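Local coordinates for autoinducer 2-binding protein LsrB (Clostridium saccharobutylicum DSM 13864, PDB 6DSP) that binds the quorum-sensing signal autoinducer-2 in the cleft between the two lobes of a periplasmic binding protein fold, at residues K155-Y160 with E208-A213; I220-S225 with P229-A234. All blocks are in the same frame, centred on the assembly; numbering follows the deposited sequence.

In the fold
Both contacts lie in the lobe built on the parallel sheet 187-195, 155-160, 219-222, 246-249, and they follow one another in series along the chain. Contact 1 starts at strand 155-160 and closes a 47-residue loop when helix 200-213 packs back on that strand. The chain then enters strand 219-222, and contact 2 closes a far shorter loop, with only three residues between its segments, as helix 227-237 folds over the strand it has just left. Neither contact nests in or crosses the other. They meet side by side in the sheet, where the backbones of Cys157 and His159 hydrogen-bond to Ile221, and the loop after strand 219-222 in contact 2 reaches the bound signal.

Contact 1 (K155-Y160 with E208-A213); sequences KYCWHY and ESILSA
Helix-on-sheet packing within a beta-alpha-beta crossover is the setting in which Ile210 meets Cys157 and His159. Helix 200-213 connects strands 187-195 and 219-222, which flank strand 155-160 in the parallel sheet of this alpha/beta lobe, so the crossover passes over the strand lying between them. Just three side chains touch across the contact, all of them buried. Cys157 and His159 point toward the helix, whereas Trp158 between them turns to the other face of the sheet and touches helix 166-182.

Ile210 divides its branches between the two strand residues. Its CG2 methyl lies 4.0 Å from Cys157 SG, an apolar contact with the sulfur. The other branch reaches His159: CG1 stands anti to the carbonyl carbon and the chain runs on extended (chi2 175°), which carries CD1 to 3.8 Å from His159 ND1. The same methyl is 3.8 Å from His159 CB, so it sits at the root of the imidazole, and the two side chains approach each other at a slant.

Both ring nitrogens of His159 are satisfied elsewhere, ND1 by Gln231 OE1 and NE2 by Ser196 OG. Because an amide oxygen can only accept, the first of these bonds is consistent with a proton on ND1; together the two fix the rotation of the ring against which Ile210 packs. Ile210 also meets Tyr194 of strand 187-195, and Ile220 and Gln231 of the neighbouring strand-helix unit. In the same turn of the helix, Ser212 OG donates to Glu208 O over 2.9 Å, at a C=O...donor angle of 138° and from above the carbonyl plane, while Ser212 N supplies the same oxygen with its ordinary helical bond.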
ATOM      1  N   LYS A 155      11.983  13.948 -16.929  1.00 16.42           N
ATOM      2  CA  LYS A 155      11.490  14.795 -15.855  1.00 16.40           C
ATOM      3  C   LYS A 155      10.374  14.057 -15.129  1.00 15.43           C
ATOM      4  O   LYS A 155       9.432  13.558 -15.760  1.00 15.26           O
ATOM      5  CB  LYS A 155      10.946  16.103 -16.432  1.00 17.82           C
ATOM      6  CG  LYS A 155      12.045  17.053 -16.902  1.00 20.33           C
ATOM      7  CD  LYS A 155      11.469  18.395 -17.345  1.00 23.49           C
ATOM      8  CE  LYS A 155      12.583  19.386 -17.603  1.00 26.98           C
ATOM      9  NZ  LYS A 155      12.094  20.742 -17.938  1.00 29.59           N
ATOM     10  N   TYR A 156      10.496  13.941 -13.814  1.00 14.39           N
ATOM     11  CA  TYR A 156       9.515  13.138 -13.086  1.00 14.33           C
ATOM     12  C   TYR A 156       9.306  13.694 -11.682  1.00 13.87           C
ATOM     13  O   TYR A 156      10.056  14.542 -11.193  1.00 14.56           O
ATOM     14  CB  TYR A 156       9.956  11.668 -12.997  1.00 14.06           C
ATOM     15  CG  TYR A 156      11.061  11.476 -11.997  1.00 14.47           C
ATOM     16  CD1 TYR A 156      12.405  11.749 -12.322  1.00 15.34           C
ATOM     17  CD2 TYR A 156      10.781  11.038 -10.714  1.00 14.73           C
ATOM     18  CE1 TYR A 156      13.393  11.597 -11.375  1.00 15.84           C
ATOM     19  CE2 TYR A 156      11.777  10.888  -9.775  1.00 15.19           C
ATOM     20  CZ  TYR A 156      13.053  11.181 -10.091  1.00 15.61           C
ATOM     21  OH  TYR A 156      14.027  11.019  -9.145  1.00 16.35           O
ATOM     22  N   CYS A 157       8.272  13.175 -11.025  1.00 13.52           N
ATOM     23  CA  CYS A 157       8.132  13.376  -9.580  1.00 13.41           C
ATOM     24  C   CYS A 157       7.245  12.282  -9.032  1.00 12.70           C
ATOM     25  O   CYS A 157       6.682  11.473  -9.778  1.00 13.37           O
ATOM     26  CB  CYS A 157       7.549  14.767  -9.231  1.00 14.48           C
ATOM     27  SG  CYS A 157       5.810  15.022  -9.603  1.00 15.08           S
ATOM     28  N   TRP A 158       7.116  12.276  -7.700  1.00 12.39           N
ATOM     29  CA  TRP A 158       6.264  11.347  -6.968  1.00 12.20           C
ATOM     30  C   TRP A 158       5.027  12.086  -6.451  1.00 12.15           C
ATOM     31  O   TRP A 158       5.114  13.253  -6.035  1.00 13.62           O
ATOM     32  CB  TRP A 158       7.013  10.758  -5.756  1.00 12.72           C
ATOM     33  CG  TRP A 158       8.221   9.951  -6.101  1.00 13.28           C
ATOM     34  CD1 TRP A 158       9.439  10.423  -6.504  1.00 14.57           C
ATOM     35  CD2 TRP A 158       8.346   8.532  -6.008  1.00 13.32           C
ATOM     36  NE1 TRP A 158      10.303   9.365  -6.701  1.00 14.48           N
ATOM     37  CE2 TRP A 158       9.659   8.196  -6.396  1.00 14.09           C
ATOM     38  CE3 TRP A 158       7.475   7.509  -5.628  1.00 14.15           C
ATOM     39  CZ2 TRP A 158      10.107   6.874  -6.453  1.00 14.54           C
ATOM     40  CZ3 TRP A 158       7.912   6.207  -5.671  1.00 14.71           C
ATOM     41  CH2 TRP A 158       9.219   5.892  -6.063  1.00 15.03           C
ATOM     42  N   HIS A 159       3.876  11.417  -6.520  1.00 11.55           N
ATOM     43  CA  HIS A 159       2.585  11.928  -6.017  1.00 11.83           C
ATOM     44  C   HIS A 159       1.971  10.804  -5.193  1.00 11.31           C
ATOM     45  O   HIS A 159       1.611   9.754  -5.734  1.00 11.87           O
ATOM     46  CB  HIS A 159       1.675  12.311  -7.199  1.00 12.13           C
ATOM     47  CG  HIS A 159       0.277  12.702  -6.795  1.00 12.03           C
ATOM     48  ND1 HIS A 159      -0.720  12.938  -7.724  1.00 12.59           N
ATOM     49  CD2 HIS A 159      -0.302  12.854  -5.571  1.00 11.98           C
ATOM     50  CE1 HIS A 159      -1.850  13.226  -7.091  1.00 12.17           C
ATOM     51  NE2 HIS A 159      -1.624  13.178  -5.789  1.00 11.77           N
ATOM     52  N   TYR A 160       1.886  11.005  -3.879  1.00 11.00           N
ATOM     53  CA  TYR A 160       1.301   9.960  -3.030  1.00 10.73           C
ATOM     54  C   TYR A 160       0.549  10.618  -1.874  1.00 11.17           C
ATOM     55  O   TYR A 160       0.125  11.773  -1.969  1.00 11.66           O
ATOM     56  CB  TYR A 160       2.330   8.876  -2.691  1.00 10.81           C
ATOM     57  CG  TYR A 160       3.620   9.276  -2.017  1.00 10.94           C
ATOM     58  CD1 TYR A 160       4.683   9.799  -2.742  1.00 11.38           C
ATOM     59  CD2 TYR A 160       3.794   9.052  -0.652  1.00 11.45           C
ATOM     60  CE1 TYR A 160       5.903  10.063  -2.118  1.00 11.98           C
ATOM     61  CE2 TYR A 160       5.003   9.346  -0.035  1.00 11.84           C
ATOM     62  CZ  TYR A 160       6.047   9.847  -0.782  1.00 12.17           C
ATOM     63  OH  TYR A 160       7.260  10.099  -0.205  1.00 13.76           O
ATOM     64  N   GLU A 208      -3.840  17.961 -11.139  1.00 12.95           N
ATOM     65  CA  GLU A 208      -3.900  19.102 -12.054  1.00 13.88           C
ATOM     66  C   GLU A 208      -2.805  20.112 -11.753  1.00 14.62           C
ATOM     67  O   GLU A 208      -2.197  20.683 -12.677  1.00 15.58           O
ATOM     68  CB  GLU A 208      -5.278  19.767 -11.947  1.00 15.33           C
ATOM     69  CG  GLU A 208      -6.362  18.872 -12.490  1.00 17.61           C
ATOM     70  CD  GLU A 208      -7.758  19.356 -12.224  1.00 20.94           C
ATOM     71  OE1 GLU A 208      -7.992  20.062 -11.205  1.00 23.62           O
ATOM     72  OE2 GLU A 208      -8.629  18.986 -13.032  1.00 21.20           O
ATOM     73  N   SER A 209      -2.518  20.338 -10.466  1.00 14.34           N
ATOM     74  CA  SER A 209      -1.427  21.232 -10.076  1.00 15.10           C
ATOM     75  C   SER A 209      -0.088  20.757 -10.627  1.00 14.58           C
ATOM     76  O   SER A 209       0.730  21.567 -11.077  1.00 15.54           O
ATOM     77  CB  SER A 209      -1.346  21.326  -8.537  1.00 17.92           C
ATOM     78  OG  SER A 209      -2.475  21.968  -7.941  1.00 22.49           O
ATOM     79  N   ILE A 210       0.185  19.456 -10.557  1.00 13.74           N
ATOM     80  CA  ILE A 210       1.447  18.957 -11.101  1.00 13.96           C
ATOM     81  C   ILE A 210       1.545  19.237 -12.587  1.00 13.99           C
ATOM     82  O   ILE A 210       2.575  19.714 -13.074  1.00 14.67           O
ATOM     83  CB  ILE A 210       1.590  17.451 -10.829  1.00 14.17           C
ATOM     84  CG1 ILE A 210       1.565  17.161  -9.328  1.00 13.79           C
ATOM     85  CG2 ILE A 210       2.849  16.906 -11.516  1.00 15.15           C
ATOM     86  CD1 ILE A 210       1.593  15.662  -9.026  1.00 14.56           C
ATOM     87  N   LEU A 211       0.466  18.962 -13.338  1.00 14.14           N
ATOM     88  CA  LEU A 211       0.510  19.140 -14.779  1.00 15.08           C
ATOM     89  C   LEU A 211       0.543  20.609 -15.168  1.00 15.91           C
ATOM     90  O   LEU A 211       1.085  20.951 -16.228  1.00 18.16           O
ATOM     91  CB  LEU A 211      -0.676  18.416 -15.402  1.00 14.51           C
ATOM     92  CG  LEU A 211      -0.629  16.882 -15.325  1.00 15.46           C
ATOM     93  CD1 LEU A 211      -1.984  16.261 -15.676  1.00 16.05           C
ATOM     94  CD2 LEU A 211       0.481  16.359 -16.254  1.00 16.12           C
ATOM     95  N   SER A 212      -0.007  21.497 -14.337  1.00 15.98           N
ATOM     96  CA  SER A 212       0.036  22.933 -14.617  1.00 17.52           C
ATOM     97  C   SER A 212       1.419  23.526 -14.312  1.00 17.29           C
ATOM     98  O   SER A 212       1.925  24.375 -15.063  1.00 18.73           O
ATOM     99  CB  SER A 212      -1.040  23.649 -13.791  1.00 21.37           C
ATOM    100  OG  SER A 212      -2.346  23.180 -14.113  1.00 25.47           O
ATOM    101  N   ALA A 213       2.025  23.124 -13.190  1.00 16.47           N
ATOM    102  CA  ALA A 213       3.289  23.692 -12.747  1.00 16.68           C
ATOM    103  C   ALA A 213       4.486  23.038 -13.423  1.00 16.74           C
ATOM    104  O   ALA A 213       5.567  23.632 -13.435  1.00 17.31           O
ATOM    105  CB  ALA A 213       3.415  23.544 -11.228  1.00 17.03           C
TER

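Contact 2 (I220-S225 with P229-A234); sequences IICNDS and PGQAQA. With PAV ((2R,4S)-2-methyl-2,3,3,4-tetrahydroxytetrahydrofuran), chain C.
Gln231 lays its side chain across Ile220 and Cys222, its methylenes against the sulfur and its amide against the isoleucine methyls. Cys222 SG is 3.6 Å from Gln231 CB. From there the glutamine bends at chi2 (64°), bringing NE2 to 3.5 Å from Ile220 CD1 and OE1 to 3.7 Å from Ile220 CG2, so that the two side chains cross at about a right angle. Both amide atoms find polar partners away from this apolar surface: OE1 pairs with His159 ND1 and NE2 with Gly207 O, which tie the group to strand 155-160 and helix 200-213.

The arrangement is the first half of a beta-alpha-beta unit, strand 219-222 running through a short loop into helix 227-237. In that loop Asn223 is the centre of an inverse gamma turn, closed by a weak bond from Asp224 N to Cys222 O. Asp224 OD2 then receives Thr226 N and Ala227 N, capping the start of the helix. Within the first turn Pro229, with no N-H to offer, presents its ring instead, and its CD comes within 3.1 Å of Ser225 O.

The loop is also a wall of the signal pocket. Ser225 N donates to the ring oxygen O5 of the bound tetrahydroxytetrahydrofuran at 2.9 Å, with an N-H...O angle of 150°. Ser225 OG lies beside the ligand ring but hydrogen-bonds to Asn33 OD1. Asp224, which lines the pocket itself, accepts from Gln168 NE2 through OD1 and so positions a second ligand donor. An ether oxygen can only accept, so a backbone N-H suits it; capping and buried packing would be expected to hold that donor in place, and the bond to O5 itself uses backbone alone.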
ATOM      1  N   ILE A 220       4.941  10.641 -13.847  1.00 12.49           N
ATOM      2  CA  ILE A 220       4.433  10.906 -12.490  1.00 12.32           C
ATOM      3  C   ILE A 220       4.221   9.560 -11.828  1.00 12.65           C
ATOM      4  O   ILE A 220       3.418   8.757 -12.317  1.00 13.21           O
ATOM      5  CB  ILE A 220       3.120  11.719 -12.501  1.00 13.17           C
ATOM      6  CG1 ILE A 220       3.260  12.977 -13.384  1.00 14.72           C
ATOM      7  CG2 ILE A 220       2.743  12.087 -11.023  1.00 13.43           C
ATOM      8  CD1 ILE A 220       1.955  13.726 -13.577  1.00 15.33           C
ATOM      9  N   ILE A 221       4.969   9.303 -10.750  1.00 11.90           N
ATOM     10  CA  ILE A 221       4.898   8.018 -10.050  1.00 12.04           C
ATOM     11  C   ILE A 221       3.905   8.194  -8.908  1.00 12.05           C
ATOM     12  O   ILE A 221       4.184   8.917  -7.949  1.00 12.65           O
ATOM     13  CB  ILE A 221       6.274   7.576  -9.509  1.00 12.64           C
ATOM     14  CG1 ILE A 221       7.327   7.510 -10.652  1.00 14.28           C
ATOM     15  CG2 ILE A 221       6.134   6.228  -8.822  1.00 13.49           C
ATOM     16  CD1 ILE A 221       8.744   7.275 -10.117  1.00 15.60           C
ATOM     17  N   CYS A 222       2.774   7.507  -9.004  1.00 11.77           N
ATOM     18  CA  CYS A 222       1.654   7.686  -8.069  1.00 11.70           C
ATOM     19  C   CYS A 222       1.525   6.442  -7.192  1.00 11.56           C
ATOM     20  O   CYS A 222       0.631   5.613  -7.413  1.00 12.45           O
ATOM     21  CB  CYS A 222       0.371   7.913  -8.866  1.00 12.31           C
ATOM     22  SG  CYS A 222       0.472   9.426  -9.854  1.00 13.53           S
ATOM     23  N   ASN A 223       2.416   6.317  -6.188  1.00 11.36           N
ATOM     24  CA  ASN A 223       2.463   5.146  -5.315  1.00 11.90           C
ATOM     25  C   ASN A 223       1.421   5.192  -4.198  1.00 11.96           C
ATOM     26  O   ASN A 223       1.747   5.056  -3.016  1.00 12.54           O
ATOM     27  CB  ASN A 223       3.871   4.960  -4.734  1.00 12.52           C
ATOM     28  CG  ASN A 223       4.441   6.250  -4.114  1.00 12.99           C
ATOM     29  OD1 ASN A 223       4.360   7.334  -4.710  1.00 13.19           O
ATOM     30  ND2 ASN A 223       5.066   6.115  -2.957  1.00 13.70           N
ATOM     31  N   ASP A 224       0.157   5.381  -4.588  1.00 11.14           N
ATOM     32  CA  ASP A 224      -0.963   5.478  -3.663  1.00 10.68           C
ATOM     33  C   ASP A 224      -2.245   5.257  -4.458  1.00 10.84           C
ATOM     34  O   ASP A 224      -2.402   5.783  -5.565  1.00 11.84           O
ATOM     35  CB  ASP A 224      -0.980   6.840  -2.983  1.00 10.77           C
ATOM     36  CG  ASP A 224      -2.270   7.056  -2.199  1.00 11.31           C
ATOM     37  OD1 ASP A 224      -2.403   6.428  -1.121  1.00 11.34           O
ATOM     38  OD2 ASP A 224      -3.156   7.798  -2.690  1.00 11.71           O
ATOM     39  N   SER A 225      -3.178   4.500  -3.868  1.00 11.45           N
ATOM     40  CA  SER A 225      -4.400   4.068  -4.534  1.00 11.81           C
ATOM     41  C   SER A 225      -5.401   5.199  -4.798  1.00 11.61           C
ATOM     42  O   SER A 225      -6.367   4.977  -5.538  1.00 12.23           O
ATOM     43  CB  SER A 225      -5.084   2.941  -3.781  1.00 12.63           C
ATOM     44  OG  SER A 225      -5.591   3.407  -2.558  1.00 12.61           O
ATOM     45  N   PRO A 229      -5.587   7.095  -9.475  1.00 11.61           N
ATOM     46  CA  PRO A 229      -6.780   7.466 -10.260  1.00 12.16           C
ATOM     47  C   PRO A 229      -6.999   8.963 -10.296  1.00 12.54           C
ATOM     48  O   PRO A 229      -7.470   9.486 -11.311  1.00 12.98           O
ATOM     49  CB  PRO A 229      -7.923   6.713  -9.572  1.00 12.82           C
ATOM     50  CG  PRO A 229      -7.391   6.405  -8.152  1.00 12.98           C
ATOM     51  CD  PRO A 229      -5.901   6.172  -8.362  1.00 13.02           C
ATOM     52  N   GLY A 230      -6.622   9.691  -9.243  1.00 11.71           N
ATOM     53  CA  GLY A 230      -6.772  11.136  -9.301  1.00 12.39           C
ATOM     54  C   GLY A 230      -5.865  11.754 -10.349  1.00 12.38           C
ATOM     55  O   GLY A 230      -6.263  12.685 -11.056  1.00 12.26           O
ATOM     56  N   GLN A 231      -4.627  11.247 -10.454  1.00 12.24           N
ATOM     57  CA  GLN A 231      -3.702  11.773 -11.451  1.00 12.28           C
ATOM     58  C   GLN A 231      -4.170  11.431 -12.859  1.00 12.28           C
ATOM     59  O   GLN A 231      -4.038  12.243 -13.778  1.00 12.37           O
ATOM     60  CB  GLN A 231      -2.330  11.171 -11.209  1.00 12.26           C
ATOM     61  CG  GLN A 231      -1.242  11.833 -12.078  1.00 12.12           C
ATOM     62  CD  GLN A 231      -1.081  13.287 -11.701  1.00 12.30           C
ATOM     63  OE1 GLN A 231      -0.608  13.587 -10.598  1.00 12.83           O
ATOM     64  NE2 GLN A 231      -1.429  14.204 -12.620  1.00 12.88           N
ATOM     65  N   ALA A 232      -4.703  10.221 -13.049  1.00 11.83           N
ATOM     66  CA  ALA A 232      -5.252   9.872 -14.354  1.00 11.97           C
ATOM     67  C   ALA A 232      -6.421  10.792 -14.704  1.00 12.36           C
ATOM     68  O   ALA A 232      -6.525  11.304 -15.835  1.00 13.07           O
ATOM     69  CB  ALA A 232      -5.685   8.418 -14.381  1.00 13.01           C
ATOM     70  N   GLN A 233      -7.305  11.046 -13.735  1.00 12.66           N
ATOM     71  CA  GLN A 233      -8.421  11.958 -13.997  1.00 13.30           C
ATOM     72  C   GLN A 233      -7.918  13.363 -14.334  1.00 12.45           C
ATOM     73  O   GLN A 233      -8.436  14.028 -15.241  1.00 12.37           O
ATOM     74  CB  GLN A 233      -9.325  12.000 -12.764  1.00 13.89           C
ATOM     75  CG  GLN A 233     -10.537  12.882 -12.985  1.00 14.75           C
ATOM     76  CD  GLN A 233     -11.508  12.299 -13.998  1.00 15.21           C
ATOM     77  OE1 GLN A 233     -11.784  11.080 -13.966  1.00 16.18           O
ATOM     78  NE2 GLN A 233     -12.032  13.138 -14.888  1.00 15.98           N
ATOM     79  N   ALA A 234      -6.875  13.819 -13.626  1.00 12.43           N
ATOM     80  CA  ALA A 234      -6.310  15.128 -13.925  1.00 12.92           C
ATOM     81  C   ALA A 234      -5.784  15.192 -15.355  1.00 13.14           C
ATOM     82  O   ALA A 234      -5.979  16.191 -16.060  1.00 13.70           O
ATOM     83  CB  ALA A 234      -5.182  15.446 -12.948  1.00 12.97           C
TER
HETATM   84  O2  PAV C 401      -0.283   2.151  -2.612  1.00 16.29           O
HETATM   85  C2  PAV C 401      -1.350   1.698  -1.753  1.00 12.17           C
HETATM   86  C1  PAV C 401      -2.285   0.684  -2.449  1.00 16.09           C
HETATM   87  O5  PAV C 401      -2.245   2.936  -1.607  1.00 11.84           O
HETATM   88  C5  PAV C 401      -2.926   2.796  -0.437  1.00 12.63           C
HETATM   89  C4  PAV C 401      -2.326   1.594   0.315  1.00 13.53           C
HETATM   90  O4  PAV C 401      -2.134   1.912   1.691  1.00 12.39           O
HETATM   91  C3  PAV C 401      -1.033   1.353  -0.471  1.00 12.52           C
HETATM   92  O3  PAV C 401      -0.664   0.002  -0.406  1.00 13.45           O
HETATM   93  O13 PAV C 401      -0.007   2.190   0.013  1.00 12.53           O